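Local coordinates for protein fructuronate-tagaturonate epimerase UxaE from Cohnella laeviribosi in complex with 1 glycerol (Cohnella laeviribosi, PDB 6IL9) that interconverts fructuronate and tagaturonate as a zinc-containing, TIM-barrel epimerase that inverts the configuration at one carbon of the sugar acid, at residues S197-K202 and L237-L242; A216-K221 and H284-S289. One frame throughout, in Å; residues are numbered along the deposited sequence.

In the fold
Contacts 1 and 2 lie on one side of the chain's centre, about 35 Å and 31 Å from it, with their own centres about 14 Å apart. Their segments alternate along the chain: 197-202, 216-221, 237-242, 284-289. The first three belong to the long connection between barrel strands 178-182 and 267-271. Helix 234-259 joins the contacts directly: L237 CD1 packs 3.7 Å from L286 CD1, and that same methyl is also 3.7 Å from Y218 CB. Contact 1 ties helix 196-204 to helix 234-259, and contact 2 ties helix 208-218 to helix 281-293; 234-259 and 281-293 precede and follow barrel strand 267-271. Neither contact contains a ligand of the zinc ion.

Contact 1: S197-K202 and L237-L242; sequences SEVKRK and LMRDVL
The NH1 of R239, which has V199 CG2 against it at 3.6 Å, is gripped by two backbone carbonyls: a hydrogen bond to A194 O and a weak one to A191 O. A191 lies on helix 189-193 and A194 just after it, so R239 links helix 234-259 to the chain that leads into helix 196-204, while its flat group also serves as a surface for the valine. CG2 stands above one guanidinium face, displaced toward the rim, and the two side chains cross at about a right angle. The arginine chain runs extended as far as CD and then turns, chi3 of -66° placing NE off that line.

The other branch of V199 points at helix 234-259 itself. CG1, anti to the backbone N (chi1 158°), lies 3.6 Å from M238 CB and 3.9 Å from L242 CD1. That leucine methyl also presses on the valine carbonyl, with L242 CD1 only 3.2 Å from V199 O, a tight fit. Two lysines flank the centre with their aliphatic parts: K200 CD rests 3.4 Å from M238 SD, and K202 CG is 3.5 Å from L242 CD2. No hydrogen bond joins the two segments; the contact is hydrophobic helix-helix packing near the surface, the short axes approaching to 9.1 Å at a crossing angle of 59°.

Y203 extends the interface further along helix 196-204, touching M238 and V241. V241 also meets Y214 of helix 208-218, while D240 OD1 hydrogen-bonds S283 OG on helix 281-293.

Contact 2: A216-K221 and H284-S289; sequences AKYLDK and HFLVAS
Y218 carries its CG anti to the carbonyl carbon (chi1 -60°) and L286 its CG anti to the backbone N (chi1 180°), and the two side chains meet at about a right angle. L286 CD1 sits over the centre of the tyrosine ring, 3.8 Å from the centroid and 8° off the normal, a CH-pi contact. The opposite ring face is covered by K217 CG, offset toward the rim, so the ring is sandwiched between leucine and lysine. F285 CE2 comes to its edge, near the ring plane, 4.2 Å from Y218 CE1.

K217 is extended all the way to its amine, which reaches S289 through two weak hydrogen bonds: NZ is 3.2 Å from S289 OG and 3.4 Å from S289 O. The stronger partner of NZ is E290, by a salt bridge to OE2. That same oxygen is hydrogen-bonded to Y218 OH, which also packs 3.3 Å from S289 CB. An alanine in place of Y218 would probably open a gap between K217 and L286 and deprive E290 of its hydroxyl partner.

Beyond the tyrosine the helix ends in a type II turn, closed by K221 N to Y218 O at 3.0 Å, with D220 in a left-handed conformation.

The turn leads into the hairpin of strands 221-225 and 228-232, whose F232 meets the Y218 ring edge-to-face and also touches F285. L237 of helix 234-259 packs on both Y218 and L286, and helix 319-336 brings I332 to F285 and F336 to S289.

Contact 1: S197-K202 and L237-L242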
ATOM      1  N   SER A 197     -27.613 -12.677  25.626  1.00 46.23           N
ATOM      2  CA  SER A 197     -27.378 -13.334  26.910  1.00 42.56           C
ATOM      3  C   SER A 197     -26.069 -14.110  26.895  1.00 39.04           C
ATOM      4  O   SER A 197     -25.369 -14.163  27.913  1.00 37.58           O
ATOM      5  CB  SER A 197     -28.553 -14.245  27.260  1.00 37.63           C
ATOM      6  OG  SER A 197     -29.561 -13.526  27.953  1.00 36.96           O
ATOM      7  N   GLU A 198     -25.722 -14.708  25.752  1.00 41.65           N
ATOM      8  CA  GLU A 198     -24.438 -15.390  25.612  1.00 41.87           C
ATOM      9  C   GLU A 198     -23.270 -14.409  25.713  1.00 43.72           C
ATOM     10  O   GLU A 198     -22.213 -14.745  26.264  1.00 38.41           O
ATOM     11  CB  GLU A 198     -24.401 -16.141  24.282  1.00 41.79           C
ATOM     12  CG  GLU A 198     -23.017 -16.553  23.821  1.00 39.83           C
ATOM     13  CD  GLU A 198     -23.048 -17.287  22.497  1.00 48.69           C
ATOM     14  OE1 GLU A 198     -21.970 -17.693  22.013  1.00 52.91           O
ATOM     15  OE2 GLU A 198     -24.155 -17.455  21.937  1.00 50.62           O
ATOM     16  N   VAL A 199     -23.433 -13.198  25.169  1.00 42.18           N
ATOM     17  CA  VAL A 199     -22.442 -12.145  25.394  1.00 39.75           C
ATOM     18  C   VAL A 199     -22.256 -11.923  26.887  1.00 39.51           C
ATOM     19  O   VAL A 199     -21.134 -11.959  27.405  1.00 34.13           O
ATOM     20  CB  VAL A 199     -22.856 -10.841  24.685  1.00 34.22           C
ATOM     21  CG1 VAL A 199     -22.165  -9.647  25.337  1.00 33.07           C
ATOM     22  CG2 VAL A 199     -22.537 -10.909  23.211  1.00 37.85           C
ATOM     23  N   LYS A 200     -23.365 -11.706  27.601  1.00 40.19           N
ATOM     24  CA  LYS A 200     -23.310 -11.545  29.051  1.00 40.01           C
ATOM     25  C   LYS A 200     -22.658 -12.745  29.731  1.00 42.17           C
ATOM     26  O   LYS A 200     -21.985 -12.582  30.755  1.00 45.04           O
ATOM     27  CB  LYS A 200     -24.719 -11.323  29.599  1.00 41.45           C
ATOM     28  CG  LYS A 200     -24.811 -11.330  31.116  1.00 44.08           C
ATOM     29  CD  LYS A 200     -24.591  -9.947  31.689  1.00 46.47           C
ATOM     30  CE  LYS A 200     -25.916  -9.249  31.923  1.00 48.77           C
ATOM     31  NZ  LYS A 200     -26.767 -10.013  32.875  1.00 54.79           N
ATOM     32  N   ARG A 201     -22.821 -13.948  29.175  1.00 37.41           N
ATOM     33  CA  ARG A 201     -22.255 -15.139  29.803  1.00 41.98           C
ATOM     34  C   ARG A 201     -20.749 -15.220  29.581  1.00 41.08           C
ATOM     35  O   ARG A 201     -19.980 -15.467  30.519  1.00 40.19           O
ATOM     36  CB  ARG A 201     -22.932 -16.393  29.256  1.00 38.61           C
ATOM     37  CG  ARG A 201     -23.621 -17.233  30.308  1.00 41.55           C
ATOM     38  CD  ARG A 201     -24.909 -17.807  29.772  1.00 34.58           C
ATOM     39  NE  ARG A 201     -24.782 -18.296  28.401  1.00 38.10           N
ATOM     40  CZ  ARG A 201     -25.744 -18.188  27.489  1.00 34.65           C
ATOM     41  NH1 ARG A 201     -25.564 -18.651  26.258  1.00 37.41           N
ATOM     42  NH2 ARG A 201     -26.883 -17.598  27.815  1.00 35.50           N
ATOM     43  N   LYS A 202     -20.312 -15.052  28.333  1.00 38.87           N
ATOM     44  CA  LYS A 202     -18.882 -15.030  28.047  1.00 35.24           C
ATOM     45  C   LYS A 202     -18.211 -13.862  28.759  1.00 35.47           C
ATOM     46  O   LYS A 202     -17.085 -13.993  29.262  1.00 36.15           O
ATOM     47  CB  LYS A 202     -18.670 -14.975  26.529  1.00 35.66           C
ATOM     48  CG  LYS A 202     -17.225 -14.861  26.065  1.00 41.86           C
ATOM     49  CD  LYS A 202     -16.279 -15.764  26.853  1.00 45.17           C
ATOM     50  CE  LYS A 202     -14.910 -15.111  26.974  1.00 40.54           C
ATOM     51  NZ  LYS A 202     -14.700 -14.448  28.297  1.00 31.21           N
ATOM     52  N   LEU A 237     -21.328  -2.406  25.875  1.00 31.63           N
ATOM     53  CA  LEU A 237     -20.008  -2.501  26.503  1.00 30.04           C
ATOM     54  C   LEU A 237     -19.517  -3.944  26.552  1.00 31.00           C
ATOM     55  O   LEU A 237     -18.373  -4.232  26.180  1.00 29.82           O
ATOM     56  CB  LEU A 237     -20.048  -1.898  27.907  1.00 30.74           C
ATOM     57  CG  LEU A 237     -18.727  -1.894  28.693  1.00 29.23           C
ATOM     58  CD1 LEU A 237     -17.633  -1.208  27.893  1.00 26.70           C
ATOM     59  CD2 LEU A 237     -18.856  -1.248  30.064  1.00 26.19           C
ATOM     60  N   MET A 238     -20.371  -4.872  26.999  1.00 30.82           N
ATOM     61  CA  MET A 238     -19.953  -6.269  27.108  1.00 28.43           C
ATOM     62  C   MET A 238     -19.569  -6.845  25.756  1.00 29.74           C
ATOM     63  O   MET A 238     -18.567  -7.566  25.637  1.00 24.98           O
ATOM     64  CB  MET A 238     -21.072  -7.113  27.723  1.00 30.32           C
ATOM     65  CG  MET A 238     -21.315  -6.817  29.156  1.00 27.87           C
ATOM     66  SD  MET A 238     -22.375  -8.031  30.010  1.00 27.34           S
ATOM     67  CE  MET A 238     -22.504  -7.078  31.487  1.00 18.25           C
ATOM     68  N   ARG A 239     -20.372  -6.578  24.726  1.00 24.06           N
ATOM     69  CA  ARG A 239     -20.012  -7.085  23.414  1.00 29.83           C
ATOM     70  C   ARG A 239     -18.694  -6.477  22.948  1.00 25.81           C
ATOM     71  O   ARG A 239     -17.819  -7.192  22.450  1.00 25.92           O
ATOM     72  CB  ARG A 239     -21.136  -6.809  22.418  1.00 29.85           C
ATOM     73  CG  ARG A 239     -20.996  -7.597  21.141  1.00 31.40           C
ATOM     74  CD  ARG A 239     -22.085  -7.231  20.142  1.00 34.76           C
ATOM     75  NE  ARG A 239     -23.417  -7.628  20.599  1.00 39.79           N
ATOM     76  CZ  ARG A 239     -23.929  -8.846  20.447  1.00 38.16           C
ATOM     77  NH1 ARG A 239     -23.218  -9.801  19.862  1.00 38.16           N
ATOM     78  NH2 ARG A 239     -25.154  -9.108  20.885  1.00 39.66           N
ATOM     79  N   ASP A 240     -18.527  -5.162  23.119  1.00 31.01           N
ATOM     80  CA  ASP A 240     -17.290  -4.502  22.700  1.00 26.54           C
ATOM     81  C   ASP A 240     -16.067  -5.110  23.382  1.00 28.27           C
ATOM     82  O   ASP A 240     -15.041  -5.342  22.735  1.00 25.16           O
ATOM     83  CB  ASP A 240     -17.354  -3.006  22.998  1.00 28.02           C
ATOM     84  CG  ASP A 240     -18.105  -2.225  21.938  1.00 29.96           C
ATOM     85  OD1 ASP A 240     -18.318  -2.764  20.831  1.00 32.13           O
ATOM     86  OD2 ASP A 240     -18.471  -1.066  22.223  1.00 30.06           O
ATOM     87  N   VAL A 241     -16.154  -5.354  24.691  1.00 25.37           N
ATOM     88  CA  VAL A 241     -15.029  -5.959  25.405  1.00 26.20           C
ATOM     89  C   VAL A 241     -14.717  -7.340  24.835  1.00 25.01           C
ATOM     90  O   VAL A 241     -13.556  -7.680  24.574  1.00 24.63           O
ATOM     91  CB  VAL A 241     -15.320  -6.009  26.918  1.00 23.86           C
ATOM     92  CG1 VAL A 241     -14.215  -6.778  27.668  1.00 24.00           C
ATOM     93  CG2 VAL A 241     -15.461  -4.604  27.482  1.00 25.53           C
ATOM     94  N   LEU A 242     -15.751  -8.158  24.607  1.00 24.15           N
ATOM     95  CA  LEU A 242     -15.513  -9.507  24.099  1.00 25.35           C
ATOM     96  C   LEU A 242     -14.908  -9.490  22.700  1.00 25.16           C
ATOM     97  O   LEU A 242     -14.038 -10.309  22.384  1.00 26.50           O
ATOM     98  CB  LEU A 242     -16.817 -10.300  24.094  1.00 27.65           C
ATOM     99  CG  LEU A 242     -17.382 -10.613  25.474  1.00 29.45           C
ATOM    100  CD1 LEU A 242     -18.699 -11.371  25.340  1.00 31.86           C
ATOM    101  CD2 LEU A 242     -16.381 -11.428  26.278  1.00 30.18           C
TER

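Contact 2: A216-K221 and H284-S289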
ATOM      1  N   ALA A 216     -16.169   0.788  35.198  1.00 31.06           N
ATOM      2  CA  ALA A 216     -15.914   2.073  35.845  1.00 29.16           C
ATOM      3  C   ALA A 216     -15.624   3.177  34.834  1.00 34.53           C
ATOM      4  O   ALA A 216     -15.849   4.359  35.120  1.00 34.00           O
ATOM      5  CB  ALA A 216     -14.750   1.953  36.825  1.00 30.96           C
ATOM      6  N   LYS A 217     -15.127   2.817  33.656  1.00 29.85           N
ATOM      7  CA  LYS A 217     -14.751   3.809  32.660  1.00 32.30           C
ATOM      8  C   LYS A 217     -15.859   4.105  31.652  1.00 32.03           C
ATOM      9  O   LYS A 217     -15.963   5.247  31.189  1.00 37.81           O
ATOM     10  CB  LYS A 217     -13.486   3.344  31.925  1.00 31.64           C
ATOM     11  CG  LYS A 217     -12.960   4.306  30.882  1.00 31.47           C
ATOM     12  CD  LYS A 217     -11.646   3.815  30.299  1.00 31.22           C
ATOM     13  CE  LYS A 217     -11.067   4.802  29.292  1.00 33.29           C
ATOM     14  NZ  LYS A 217      -9.759   4.309  28.764  1.00 31.25           N
ATOM     15  N   TYR A 218     -16.694   3.123  31.304  1.00 31.85           N
ATOM     16  CA  TYR A 218     -17.651   3.259  30.206  1.00 32.30           C
ATOM     17  C   TYR A 218     -19.111   3.054  30.584  1.00 36.58           C
ATOM     18  O   TYR A 218     -19.976   3.625  29.919  1.00 35.29           O
ATOM     19  CB  TYR A 218     -17.349   2.259  29.077  1.00 31.21           C
ATOM     20  CG  TYR A 218     -15.990   2.410  28.442  1.00 31.84           C
ATOM     21  CD1 TYR A 218     -15.774   3.325  27.411  1.00 28.78           C
ATOM     22  CD2 TYR A 218     -14.918   1.633  28.870  1.00 26.98           C
ATOM     23  CE1 TYR A 218     -14.528   3.457  26.827  1.00 28.81           C
ATOM     24  CE2 TYR A 218     -13.670   1.758  28.292  1.00 25.19           C
ATOM     25  CZ  TYR A 218     -13.480   2.672  27.270  1.00 27.92           C
ATOM     26  OH  TYR A 218     -12.231   2.798  26.698  1.00 26.19           O
ATOM     27  N   LEU A 219     -19.416   2.233  31.587  1.00 33.22           N
ATOM     28  CA  LEU A 219     -20.790   1.780  31.777  1.00 33.40           C
ATOM     29  C   LEU A 219     -21.732   2.951  32.052  1.00 32.62           C
ATOM     30  O   LEU A 219     -21.491   3.767  32.947  1.00 33.28           O
ATOM     31  CB  LEU A 219     -20.860   0.765  32.920  1.00 32.79           C
ATOM     32  CG  LEU A 219     -22.245   0.152  33.112  1.00 30.62           C
ATOM     33  CD1 LEU A 219     -22.651  -0.579  31.867  1.00 34.30           C
ATOM     34  CD2 LEU A 219     -22.236  -0.794  34.308  1.00 32.11           C
ATOM     35  N   ASP A 220     -22.800   3.033  31.257  1.00 35.47           N
ATOM     36  CA  ASP A 220     -23.836   4.060  31.407  1.00 37.53           C
ATOM     37  C   ASP A 220     -23.261   5.471  31.309  1.00 38.59           C
ATOM     38  O   ASP A 220     -23.833   6.426  31.839  1.00 38.63           O
ATOM     39  CB  ASP A 220     -24.602   3.880  32.722  1.00 36.84           C
ATOM     40  CG  ASP A 220     -25.334   2.558  32.780  1.00 34.44           C
ATOM     41  OD1 ASP A 220     -25.789   2.086  31.714  1.00 37.98           O
ATOM     42  OD2 ASP A 220     -25.452   1.978  33.883  1.00 45.19           O
ATOM     43  N   LYS A 221     -22.132   5.618  30.623  1.00 34.22           N
ATOM     44  CA  LYS A 221     -21.488   6.910  30.453  1.00 33.89           C
ATOM     45  C   LYS A 221     -21.701   7.405  29.030  1.00 28.93           C
ATOM     46  O   LYS A 221     -21.895   6.613  28.102  1.00 30.49           O
ATOM     47  CB  LYS A 221     -19.990   6.829  30.775  1.00 36.30           C
ATOM     48  CG  LYS A 221     -19.679   6.833  32.274  1.00 39.29           C
ATOM     49  CD  LYS A 221     -18.193   7.055  32.530  1.00 42.90           C
ATOM     50  CE  LYS A 221     -17.946   7.860  33.798  1.00 47.09           C
ATOM     51  NZ  LYS A 221     -18.659   7.275  34.967  1.00 50.05           N
ATOM     52  N   HIS A 284     -14.976   1.627  17.949  1.00 21.74           N
ATOM     53  CA  HIS A 284     -13.778   2.391  17.601  1.00 20.16           C
ATOM     54  C   HIS A 284     -13.365   3.310  18.748  1.00 22.65           C
ATOM     55  O   HIS A 284     -12.187   3.357  19.133  1.00 20.02           O
ATOM     56  CB  HIS A 284     -14.085   3.167  16.314  1.00 21.06           C
ATOM     57  CG  HIS A 284     -13.013   4.116  15.871  1.00 21.85           C
ATOM     58  ND1 HIS A 284     -13.226   5.026  14.858  1.00 22.06           N
ATOM     59  CD2 HIS A 284     -11.735   4.296  16.277  1.00 21.72           C
ATOM     60  CE1 HIS A 284     -12.122   5.725  14.657  1.00 21.01           C
ATOM     61  NE2 HIS A 284     -11.204   5.308  15.510  1.00 23.13           N
ATOM     62  N   PHE A 285     -14.326   4.037  19.321  1.00 21.05           N
ATOM     63  CA  PHE A 285     -14.030   4.894  20.465  1.00 21.15           C
ATOM     64  C   PHE A 285     -13.403   4.100  21.607  1.00 22.37           C
ATOM     65  O   PHE A 285     -12.421   4.537  22.217  1.00 19.37           O
ATOM     66  CB  PHE A 285     -15.300   5.595  20.950  1.00 23.13           C
ATOM     67  CG  PHE A 285     -15.065   6.511  22.117  1.00 20.84           C
ATOM     68  CD1 PHE A 285     -14.617   7.814  21.918  1.00 19.50           C
ATOM     69  CD2 PHE A 285     -15.270   6.074  23.419  1.00 23.62           C
ATOM     70  CE1 PHE A 285     -14.391   8.658  22.988  1.00 20.90           C
ATOM     71  CE2 PHE A 285     -15.039   6.907  24.485  1.00 20.39           C
ATOM     72  CZ  PHE A 285     -14.595   8.210  24.275  1.00 27.69           C
ATOM     73  N   LEU A 286     -13.983   2.945  21.939  1.00 22.35           N
ATOM     74  CA  LEU A 286     -13.462   2.171  23.064  1.00 21.90           C
ATOM     75  C   LEU A 286     -12.036   1.693  22.794  1.00 19.21           C
ATOM     76  O   LEU A 286     -11.164   1.795  23.666  1.00 20.15           O
ATOM     77  CB  LEU A 286     -14.381   0.983  23.351  1.00 21.80           C
ATOM     78  CG  LEU A 286     -13.956   0.066  24.506  1.00 23.85           C
ATOM     79  CD1 LEU A 286     -15.177  -0.314  25.343  1.00 27.28           C
ATOM     80  CD2 LEU A 286     -13.294  -1.184  23.970  1.00 23.98           C
ATOM     81  N   VAL A 287     -11.783   1.177  21.591  1.00 19.84           N
ATOM     82  CA  VAL A 287     -10.443   0.709  21.247  1.00 19.12           C
ATOM     83  C   VAL A 287      -9.444   1.850  21.377  1.00 18.94           C
ATOM     84  O   VAL A 287      -8.410   1.721  22.042  1.00 17.44           O
ATOM     85  CB  VAL A 287     -10.433   0.105  19.831  1.00 19.70           C
ATOM     86  CG1 VAL A 287      -8.986  -0.158  19.364  1.00 20.11           C
ATOM     87  CG2 VAL A 287     -11.277  -1.170  19.782  1.00 20.51           C
ATOM     88  N   ALA A 288      -9.763   2.999  20.773  1.00 17.56           N
ATOM     89  CA  ALA A 288      -8.841   4.133  20.806  1.00 17.00           C
ATOM     90  C   ALA A 288      -8.632   4.627  22.228  1.00 17.50           C
ATOM     91  O   ALA A 288      -7.499   4.887  22.644  1.00 18.23           O
ATOM     92  CB  ALA A 288      -9.372   5.268  19.921  1.00 19.37           C
ATOM     93  N   SER A 289      -9.715   4.727  23.002  1.00 16.52           N
ATOM     94  CA  SER A 289      -9.602   5.217  24.366  1.00 17.50           C
ATOM     95  C   SER A 289      -8.690   4.323  25.193  1.00 19.36           C
ATOM     96  O   SER A 289      -7.892   4.811  26.000  1.00 19.56           O
ATOM     97  CB  SER A 289     -10.988   5.300  25.002  1.00 22.39           C
ATOM     98  OG  SER A 289     -10.921   5.925  26.262  1.00 25.51           O
TER